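Local coordinates for protein DNA gyrase, B subunit, truncated (Myxococcus xanthus, PDB 3CWV) that probably uses ATP to break, pass and rejoin double-stranded DNA, as a type II topoisomerase of the GyrB family, at residues V114-W117 / Q122-V125. Numbering follows the deposited sequence.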
ATOM      1  N   VAL A 114      -1.751 -16.840  15.512  1.00 21.52           N
ATOM      2  CA  VAL A 114      -2.369 -15.541  15.494  1.00 19.25           C
ATOM      3  C   VAL A 114      -2.718 -15.155  16.954  1.00 20.58           C
ATOM      4  O   VAL A 114      -3.325 -15.937  17.652  1.00 22.00           O
ATOM      5  CB  VAL A 114      -3.663 -15.588  14.643  1.00 22.53           C
ATOM      6  CG1 VAL A 114      -4.453 -14.287  14.732  1.00 21.45           C
ATOM      7  CG2 VAL A 114      -3.310 -15.866  13.157  1.00 20.04           C
ATOM      8  N   ASP A 115      -2.361 -13.950  17.356  1.00 21.24           N
ATOM      9  CA  ASP A 115      -2.699 -13.449  18.705  1.00 24.91           C
ATOM     10  C   ASP A 115      -3.573 -12.226  18.570  1.00 22.98           C
ATOM     11  O   ASP A 115      -3.329 -11.370  17.722  1.00 24.63           O
ATOM     12  CB  ASP A 115      -1.440 -13.088  19.473  1.00 22.55           C
ATOM     13  CG  ASP A 115      -0.607 -14.301  19.850  1.00 29.64           C
ATOM     14  OD1 ASP A 115      -0.913 -14.911  20.894  1.00 30.40           O
ATOM     15  OD2 ASP A 115       0.391 -14.621  19.139  1.00 29.35           O
ATOM     16  N   ILE A 116      -4.616 -12.141  19.393  1.00 23.76           N
ATOM     17  CA  ILE A 116      -5.516 -11.001  19.334  1.00 23.31           C
ATOM     18  C   ILE A 116      -5.605 -10.486  20.775  1.00 24.57           C
ATOM     19  O   ILE A 116      -5.860 -11.270  21.689  1.00 24.34           O
ATOM     20  CB  ILE A 116      -6.951 -11.370  18.824  1.00 25.00           C
ATOM     21  CG1 ILE A 116      -6.938 -12.176  17.508  1.00 24.54           C
ATOM     22  CG2 ILE A 116      -7.813 -10.113  18.652  1.00 25.01           C
ATOM     23  CD1 ILE A 116      -7.147 -13.682  17.729  1.00 22.13           C
ATOM     24  N   TRP A 117      -5.355  -9.193  20.961  1.00 24.16           N
ATOM     25  CA  TRP A 117      -5.434  -8.571  22.290  1.00 28.38           C
ATOM     26  C   TRP A 117      -6.654  -7.666  22.239  1.00 27.23           C
ATOM     27  O   TRP A 117      -6.832  -6.924  21.277  1.00 25.66           O
ATOM     28  CB  TRP A 117      -4.193  -7.706  22.583  1.00 26.73           C
ATOM     29  CG  TRP A 117      -2.889  -8.438  22.857  1.00 28.39           C
ATOM     30  CD1 TRP A 117      -2.349  -8.737  24.067  1.00 28.15           C
ATOM     31  CD2 TRP A 117      -1.951  -8.916  21.869  1.00 28.11           C
ATOM     32  NE1 TRP A 117      -1.135  -9.383  23.900  1.00 30.10           N
ATOM     33  CE2 TRP A 117      -0.872  -9.500  22.559  1.00 28.28           C
ATOM     34  CE3 TRP A 117      -1.941  -8.912  20.471  1.00 27.73           C
ATOM     35  CZ2 TRP A 117       0.217 -10.074  21.903  1.00 26.45           C
ATOM     36  CZ3 TRP A 117      -0.857  -9.484  19.809  1.00 24.12           C
ATOM     37  CH2 TRP A 117       0.213 -10.045  20.522  1.00 25.42           C
ATOM     38  N   GLN A 122      -6.132 -11.635  25.990  1.00 30.18           N
ATOM     39  CA  GLN A 122      -5.472 -12.104  24.778  1.00 28.85           C
ATOM     40  C   GLN A 122      -6.001 -13.488  24.377  1.00 29.51           C
ATOM     41  O   GLN A 122      -6.182 -14.392  25.219  1.00 29.74           O
ATOM     42  CB  GLN A 122      -3.951 -12.144  25.027  1.00 30.31           C
ATOM     43  CG  GLN A 122      -3.094 -12.638  23.851  1.00 25.16           C
ATOM     44  CD  GLN A 122      -1.624 -12.688  24.170  1.00 29.05           C
ATOM     45  OE1 GLN A 122      -1.189 -12.257  25.248  1.00 32.65           O
ATOM     46  NE2 GLN A 122      -0.826 -13.216  23.231  1.00 23.74           N
ATOM     47  N   TRP A 123      -6.228 -13.666  23.078  1.00 26.74           N
ATOM     48  CA  TRP A 123      -6.667 -14.944  22.547  1.00 26.34           C
ATOM     49  C   TRP A 123      -5.663 -15.383  21.484  1.00 23.55           C
ATOM     50  O   TRP A 123      -5.135 -14.538  20.771  1.00 25.37           O
ATOM     51  CB  TRP A 123      -8.044 -14.771  21.905  1.00 25.30           C
ATOM     52  CG  TRP A 123      -8.705 -16.066  21.614  1.00 27.07           C
ATOM     53  CD1 TRP A 123      -8.758 -16.737  20.402  1.00 23.95           C
ATOM     54  CD2 TRP A 123      -9.399 -16.882  22.563  1.00 27.96           C
ATOM     55  NE1 TRP A 123      -9.445 -17.927  20.565  1.00 24.55           N
ATOM     56  CE2 TRP A 123      -9.842 -18.034  21.881  1.00 32.28           C
ATOM     57  CE3 TRP A 123      -9.694 -16.740  23.933  1.00 31.84           C
ATOM     58  CZ2 TRP A 123     -10.575 -19.047  22.523  1.00 31.09           C
ATOM     59  CZ3 TRP A 123     -10.407 -17.750  24.577  1.00 31.65           C
ATOM     60  CH2 TRP A 123     -10.846 -18.889  23.867  1.00 31.83           C
ATOM     61  N   ARG A 124      -5.443 -16.688  21.365  1.00 24.38           N
ATOM     62  CA  ARG A 124      -4.441 -17.241  20.450  1.00 24.34           C
ATOM     63  C   ARG A 124      -5.022 -18.391  19.619  1.00 25.50           C
ATOM     64  O   ARG A 124      -5.582 -19.342  20.182  1.00 24.22           O
ATOM     65  CB  ARG A 124      -3.220 -17.737  21.241  1.00 26.13           C
ATOM     66  CG  ARG A 124      -2.055 -18.309  20.366  1.00 23.16           C
ATOM     67  CD  ARG A 124      -0.860 -18.663  21.251  1.00 28.24           C
ATOM     68  NE  ARG A 124      -0.240 -17.440  21.760  1.00 26.06           N
ATOM     69  CZ  ARG A 124       0.631 -17.372  22.755  1.00 27.59           C
ATOM     70  NH1 ARG A 124       0.995 -18.465  23.407  1.00 29.04           N
ATOM     71  NH2 ARG A 124       1.105 -16.193  23.119  1.00 30.00           N
ATOM     72  N   VAL A 125      -4.823 -18.331  18.295  1.00 24.09           N
ATOM     73  CA  VAL A 125      -5.255 -19.384  17.365  1.00 23.59           C
ATOM     74  C   VAL A 125      -4.011 -19.959  16.674  1.00 23.76           C
ATOM     75  O   VAL A 125      -3.241 -19.198  16.100  1.00 23.39           O
ATOM     76  CB  VAL A 125      -6.168 -18.804  16.253  1.00 26.51           C
ATOM     77  CG1 VAL A 125      -6.654 -19.942  15.256  1.00 24.90           C
ATOM     78  CG2 VAL A 125      -7.334 -18.017  16.859  1.00 24.32           C
TER
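Asp115 OD1 is gripped by two side chains of the neighbouring strand. Arg124 NE reaches it at 2.8 Å on the syn side, almost within the plane of the guanidinium, and makes a nearly straight salt bridge, with NH2 adding a weak bond at the same edge. Gln122 NE2 comes in at 2.9 Å from above the carboxylate plane, with a more bent N-H...O angle of 142°. The carboxylate stands almost perpendicular to the guanidinium, and Asp115 OD2 is bound by Gln113, which probably fixes its rotation. A bend at chi3 (-70°) turns Arg124 NE toward OD1, alongside the carboxylate, while NH2 also pairs with Glu143. Gln122 runs extended alongside Trp117, placing CG 3.9 Å from the centroid of the five-membered ring in a CH-pi contact and its amide over the same indole. Glu143 ties both down, its N bonding Gln122 OE1 and its O taking Trp117 NE1. On the other face, Ile116 CD1 meets the edge of the Trp123 ring and lies 4.4 Å from Val125 CG2; helix 75-82 packs against this side. Paired backbone bonds join Val114 with Val125 and Ile116 with Trp123. The antiparallel strands thus form a tight beta hairpin near one end of the mixed sheet, one face with the Asp115 cluster and the Trp117 indole, the other largely apolar, in the ATPase-type domain expected of GyrB proteins.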